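Long-range contact in Glyoxalase/bleomycin resistance protein/dioxygenase (Alicyclobacillus acidocaldarius subsp. acidocaldarius, PDB 3RRI), which is a metal-binding protein of the glyoxalase/bleomycin resistance/dioxygenase superfamily and may act as a dioxygenase: residues A23-L35 against N83-F95. Residues are numbered along the deposited sequence; the frame is centred on the assembly and turned at random. Where two conformers were deposited one is given.
Sequences AYDFYVTKLGCKL and NLYKLAKQRGIPF
I93 carries most of the apolar contact with 23-35, and its two branches go to different partners. CG2 meets the F26 ring at CE1, 3.4 Å away. CD1 packs against CD1 of L31 at 3.8 Å and lies close to the K30 backbone. The I93 side chain passes the aliphatic part of K30 in the opposite direction, with CG1 near K30 CB and CE. The K30 chain bends at chi2 and chi3, and its NZ comes 4.0 Å from CD of P94. That proline carbon also sits at the edge of the F26 ring. L31 points its CB away from 83-95, but with CG anti to the backbone N (chi1 -165°) its CD1 swings back to reach L84 CD1 at 3.9 Å.

The contact joins the helices of the two βαβββ modules of the vicinal oxygen chelate fold. It involves the C-terminal ends of both helices. Each segment leaves its helical turn at a glycine with positive phi, G32 and G92; at G92 the turn is a Schellman motif.

One hydrogen bond crosses the contact. R91 NH1 donates to K30 O (2.9 Å, 160° at the hydrogen). The oxygen lies in the guanidinium plane, while the donor stands above the carbonyl plane. L87 CD2 packs on the same oxygen at 3.4 Å. R91 NH2 forms a salt bridge with E108 of a second subunit, so NH1 is tied to this chain and NH2 to the neighbouring subunit. NH2 of R132 of that subunit makes a hydrogen bond to L31 O.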
loop_
_atom_site.group_PDB
_atom_site.type_symbol
_atom_site.label_atom_id
_atom_site.label_comp_id
_atom_site.label_asym_id
_atom_site.label_seq_id
_atom_site.Cartn_x
_atom_site.Cartn_y
_atom_site.Cartn_z
ATOM N N ALA A 23 16.746 -31.224 -3.270
ATOM C CA ALA A 23 15.731 -30.260 -2.869
ATOM C C ALA A 23 15.898 -28.913 -3.597
ATOM O O ALA A 23 14.905 -28.281 -4.008
ATOM C CB ALA A 23 15.821 -30.036 -1.364
ATOM N N TYR A 24 17.144 -28.452 -3.712
ATOM C CA TYR A 24 17.485 -27.306 -4.552
ATOM C C TYR A 24 16.976 -27.462 -5.989
ATOM O O TYR A 24 16.350 -26.550 -6.516
ATOM C CB TYR A 24 19.003 -27.044 -4.545
ATOM C CG TYR A 24 19.427 -25.982 -5.529
ATOM C CD1 TYR A 24 19.486 -24.649 -5.167
ATOM C CD2 TYR A 24 19.748 -26.306 -6.849
ATOM C CE1 TYR A 24 19.860 -23.677 -6.065
ATOM C CE2 TYR A 24 20.139 -25.339 -7.760
ATOM C CZ TYR A 24 20.200 -24.016 -7.370
ATOM O OH TYR A 24 20.575 -23.071 -8.307
ATOM N N ASP A 25 17.253 -28.619 -6.591
ATOM C CA ASP A 25 16.834 -28.914 -7.975
ATOM C C ASP A 25 15.315 -28.776 -8.106
ATOM O O ASP A 25 14.809 -28.211 -9.082
ATOM C CB ASP A 25 17.257 -30.340 -8.379
ATOM C CG ASP A 25 18.789 -30.529 -8.458
ATOM O OD1 ASP A 25 19.565 -29.537 -8.438
ATOM O OD2 ASP A 25 19.215 -31.711 -8.550
ATOM N N PHE A 26 14.583 -29.250 -7.101
ATOM C CA PHE A 26 13.141 -29.216 -7.129
ATOM C C PHE A 26 12.633 -27.786 -6.921
ATOM O O PHE A 26 11.866 -27.246 -7.724
ATOM C CB PHE A 26 12.551 -30.141 -6.077
ATOM C CG PHE A 26 11.062 -30.176 -6.081
ATOM C CD1 PHE A 26 10.383 -31.062 -6.934
ATOM C CD2 PHE A 26 10.303 -29.310 -5.270
ATOM C CE1 PHE A 26 9.015 -31.071 -6.960
ATOM C CE2 PHE A 26 8.945 -29.326 -5.284
ATOM C CZ PHE A 26 8.281 -30.207 -6.153
ATOM N N TYR A 27 13.011 -27.173 -5.801
ATOM C CA TYR A 27 12.402 -25.920 -5.407
ATOM C C TYR A 27 12.900 -24.708 -6.189
ATOM O O TYR A 27 12.141 -23.806 -6.438
ATOM C CB TYR A 27 12.601 -25.656 -3.896
ATOM C CG TYR A 27 11.676 -26.519 -3.082
ATOM C CD1 TYR A 27 10.331 -26.208 -2.982
ATOM C CD2 TYR A 27 12.124 -27.701 -2.450
ATOM C CE1 TYR A 27 9.450 -27.014 -2.295
ATOM C CE2 TYR A 27 11.229 -28.540 -1.770
ATOM C CZ TYR A 27 9.888 -28.193 -1.680
ATOM O OH TYR A 27 9.004 -28.976 -1.003
ATOM N N VAL A 28 14.182 -24.674 -6.502
ATOM C CA VAL A 28 14.780 -23.540 -7.180
ATOM C C VAL A 28 14.729 -23.788 -8.689
ATOM O O VAL A 28 14.017 -23.091 -9.406
ATOM C CB VAL A 28 16.214 -23.277 -6.717
ATOM C CG1 VAL A 28 16.830 -22.151 -7.489
ATOM C CG2 VAL A 28 16.263 -22.980 -5.182
ATOM N N THR A 29 15.437 -24.793 -9.167
ATOM C CA THR A 29 15.569 -24.954 -10.609
ATOM C C THR A 29 14.225 -25.202 -11.283
ATOM O O THR A 29 13.923 -24.553 -12.293
ATOM C CB THR A 29 16.521 -26.094 -10.981
ATOM O OG1 THR A 29 17.797 -25.884 -10.354
ATOM C CG2 THR A 29 16.742 -26.145 -12.516
ATOM N N LYS A 30 13.425 -26.120 -10.761
ATOM C CA LYS A 30 12.142 -26.401 -11.416
ATOM C C LYS A 30 11.032 -25.494 -10.934
ATOM O O LYS A 30 10.365 -24.863 -11.744
ATOM C CB LYS A 30 11.725 -27.854 -11.249
ATOM C CG LYS A 30 12.628 -28.848 -11.977
ATOM C CD LYS A 30 12.788 -30.136 -11.222
ATOM C CE LYS A 30 11.468 -30.777 -10.884
ATOM N NZ LYS A 30 11.681 -32.195 -10.429
ATOM N N LEU A 31 10.799 -25.394 -9.626
ATOM C CA LEU A 31 9.624 -24.641 -9.175
ATOM C C LEU A 31 9.775 -23.093 -9.284
ATOM O O LEU A 31 8.790 -22.340 -9.284
ATOM C CB LEU A 31 9.196 -25.049 -7.753
ATOM C CG LEU A 31 7.814 -24.631 -7.252
ATOM C CD1 LEU A 31 6.658 -25.250 -8.082
ATOM C CD2 LEU A 31 7.670 -25.014 -5.789
ATOM N N GLY A 32 11.024 -22.619 -9.365
ATOM C CA GLY A 32 11.286 -21.214 -9.552
ATOM C C GLY A 32 11.372 -20.402 -8.277
ATOM O O GLY A 32 11.351 -19.204 -8.346
ATOM N N CYS A 33 11.473 -21.063 -7.129
ATOM C CA CYS A 33 11.735 -20.361 -5.864
ATOM C C CYS A 33 13.167 -19.842 -5.881
ATOM O O CYS A 33 14.001 -20.248 -6.704
ATOM C CB CYS A 33 11.513 -21.295 -4.682
ATOM S SG CYS A 33 9.842 -21.947 -4.630
ATOM N N LYS A 34 13.478 -18.914 -4.979
ATOM C CA LYS A 34 14.779 -18.321 -4.956
ATOM C C LYS A 34 15.545 -18.902 -3.783
ATOM O O LYS A 34 14.962 -19.166 -2.746
ATOM C CB LYS A 34 14.684 -16.837 -4.769
ATOM C CG LYS A 34 13.969 -16.078 -5.862
ATOM C CD LYS A 34 13.737 -14.615 -5.453
ATOM C CE LYS A 34 12.392 -14.072 -5.979
ATOM N NZ LYS A 34 11.999 -12.849 -5.196
ATOM N N LEU A 35 16.823 -19.147 -3.986
ATOM C CA LEU A 35 17.660 -19.725 -2.932
ATOM C C LEU A 35 18.159 -18.559 -2.098
ATOM O O LEU A 35 18.677 -17.620 -2.648
ATOM C CB LEU A 35 18.865 -20.458 -3.482
ATOM C CG LEU A 35 19.867 -21.028 -2.473
ATOM C CD1 LEU A 35 19.264 -22.102 -1.591
ATOM C CD2 LEU A 35 21.142 -21.542 -3.195
ATOM N N ASN A 83 -0.604 -19.611 -14.124
ATOM C CA ASN A 83 0.802 -19.566 -14.469
ATOM C C ASN A 83 1.606 -20.669 -13.800
ATOM O O ASN A 83 2.509 -21.229 -14.379
ATOM C CB ASN A 83 1.422 -18.227 -14.052
ATOM C CG ASN A 83 1.022 -17.072 -14.960
ATOM O OD1 ASN A 83 0.375 -17.269 -16.002
ATOM N ND2 ASN A 83 1.394 -15.856 -14.560
ATOM N N LEU A 84 1.322 -20.920 -12.520
ATOM C CA LEU A 84 2.100 -21.927 -11.801
ATOM C C LEU A 84 1.771 -23.327 -12.284
ATOM O O LEU A 84 2.655 -24.151 -12.434
ATOM C CB LEU A 84 1.868 -21.788 -10.281
ATOM C CG LEU A 84 2.642 -22.796 -9.409
ATOM C CD1 LEU A 84 4.169 -22.599 -9.577
ATOM C CD2 LEU A 84 2.211 -22.705 -7.906
ATOM N N TYR A 85 0.499 -23.578 -12.561
ATOM C CA TYR A 85 0.153 -24.878 -13.144
ATOM C C TYR A 85 0.888 -25.122 -14.460
ATOM O O TYR A 85 1.417 -26.201 -14.700
ATOM C CB TYR A 85 -1.332 -24.928 -13.358
ATOM C CG TYR A 85 -1.857 -26.196 -13.994
ATOM C CD1 TYR A 85 -1.934 -27.360 -13.261
ATOM C CD2 TYR A 85 -2.304 -26.206 -15.308
ATOM C CE1 TYR A 85 -2.420 -28.521 -13.799
ATOM C CE2 TYR A 85 -2.795 -27.367 -15.856
ATOM C CZ TYR A 85 -2.852 -28.516 -15.102
ATOM O OH TYR A 85 -3.323 -29.714 -15.580
ATOM N N LYS A 86 0.903 -24.098 -15.307
ATOM C CA LYS A 86 1.552 -24.202 -16.621
ATOM C C LYS A 86 3.045 -24.432 -16.431
ATOM O O LYS A 86 3.677 -25.236 -17.123
ATOM C CB LYS A 86 1.311 -22.924 -17.427
ATOM C CG LYS A 86 2.036 -22.872 -18.762
ATOM C CD LYS A 86 1.724 -21.579 -19.511
ATOM C CE LYS A 86 2.730 -21.275 -20.638
ATOM N NZ LYS A 86 2.723 -19.815 -20.958
ATOM N N LEU A 87 3.639 -23.740 -15.449
ATOM C CA LEU A 87 5.037 -23.916 -15.170
ATOM C C LEU A 87 5.347 -25.367 -14.782
ATOM O O LEU A 87 6.310 -25.968 -15.298
ATOM C CB LEU A 87 5.445 -22.962 -14.032
ATOM C CG LEU A 87 6.895 -22.983 -13.514
ATOM C CD1 LEU A 87 7.311 -21.625 -12.849
ATOM C CD2 LEU A 87 7.193 -24.096 -12.539
ATOM N N ALA A 88 4.565 -25.896 -13.846
ATOM C CA ALA A 88 4.737 -27.263 -13.345
ATOM C C ALA A 88 4.626 -28.297 -14.471
ATOM O O ALA A 88 5.460 -29.200 -14.575
ATOM C CB ALA A 88 3.740 -27.539 -12.232
ATOM N N LYS A 89 3.636 -28.081 -15.331
ATOM C CA LYS A 89 3.428 -28.973 -16.480
ATOM C C LYS A 89 4.568 -28.900 -17.483
ATOM O O LYS A 89 5.137 -29.931 -17.848
ATOM C CB LYS A 89 2.108 -28.640 -17.176
ATOM C CG LYS A 89 0.906 -29.127 -16.426
ATOM C CD LYS A 89 0.879 -30.624 -16.358
ATOM C CE LYS A 89 -0.409 -31.143 -15.774
ATOM N NZ LYS A 89 -0.480 -32.600 -15.937
ATOM N N GLN A 90 4.918 -27.694 -17.908
ATOM C CA GLN A 90 5.966 -27.550 -18.896
ATOM C C GLN A 90 7.302 -28.074 -18.389
ATOM O O GLN A 90 8.009 -28.765 -19.118
ATOM C CB GLN A 90 6.065 -26.111 -19.404
ATOM C CG GLN A 90 4.814 -25.658 -20.192
ATOM C CD GLN A 90 5.098 -24.551 -21.195
ATOM O OE1 GLN A 90 6.248 -24.301 -21.550
ATOM N NE2 GLN A 90 4.056 -23.904 -21.665
ATOM N N ARG A 91 7.637 -27.781 -17.135
ATOM C CA ARG A 91 8.911 -28.196 -16.572
ATOM C C ARG A 91 8.931 -29.610 -15.988
ATOM O O ARG A 91 9.953 -30.053 -15.477
ATOM C CB ARG A 91 9.351 -27.179 -15.527
ATOM C CG ARG A 91 9.665 -25.862 -16.140
ATOM C CD ARG A 91 10.250 -24.933 -15.086
ATOM N NE ARG A 91 10.646 -23.651 -15.639
ATOM C CZ ARG A 91 11.063 -22.629 -14.902
ATOM N NH1 ARG A 91 11.062 -22.725 -13.551
ATOM N NH2 ARG A 91 11.457 -21.499 -15.495
ATOM N N GLY A 92 7.839 -30.348 -16.118
ATOM C CA GLY A 92 7.829 -31.746 -15.754
ATOM C C GLY A 92 7.891 -32.011 -14.251
ATOM O O GLY A 92 8.467 -33.001 -13.809
ATOM N N ILE A 93 7.267 -31.136 -13.460
ATOM C CA ILE A 93 7.289 -31.305 -12.003
ATOM C C ILE A 93 6.251 -32.339 -11.625
ATOM O O ILE A 93 5.126 -32.279 -12.115
ATOM C CB ILE A 93 7.002 -29.994 -11.226
ATOM C CG1 ILE A 93 7.946 -28.894 -11.694
ATOM C CG2 ILE A 93 7.127 -30.270 -9.700
ATOM C CD1 ILE A 93 7.847 -27.569 -10.882
ATOM N N PRO A 94 6.611 -33.310 -10.770
ATOM C CA PRO A 94 5.620 -34.355 -10.552
ATOM C C PRO A 94 4.390 -33.844 -9.842
ATOM O O PRO A 94 4.518 -33.140 -8.845
ATOM C CB PRO A 94 6.350 -35.383 -9.661
ATOM C CG PRO A 94 7.757 -35.096 -9.816
ATOM C CD PRO A 94 7.940 -33.677 -10.252
ATOM N N PHE A 95 3.220 -34.222 -10.336
ATOM C CA PHE A 95 1.953 -34.029 -9.645
ATOM C C PHE A 95 1.583 -35.250 -8.792
ATOM O O PHE A 95 1.726 -36.404 -9.225
ATOM C CB PHE A 95 0.824 -33.785 -10.647
ATOM C CG PHE A 95 0.844 -32.417 -11.258
ATOM C CD1 PHE A 95 1.820 -32.065 -12.170
ATOM C CD2 PHE A 95 -0.107 -31.463 -10.925
ATOM C CE1 PHE A 95 1.838 -30.773 -12.749
ATOM C CE2 PHE A 95 -0.076 -30.195 -11.487
ATOM C CZ PHE A 95 0.915 -29.848 -12.385
#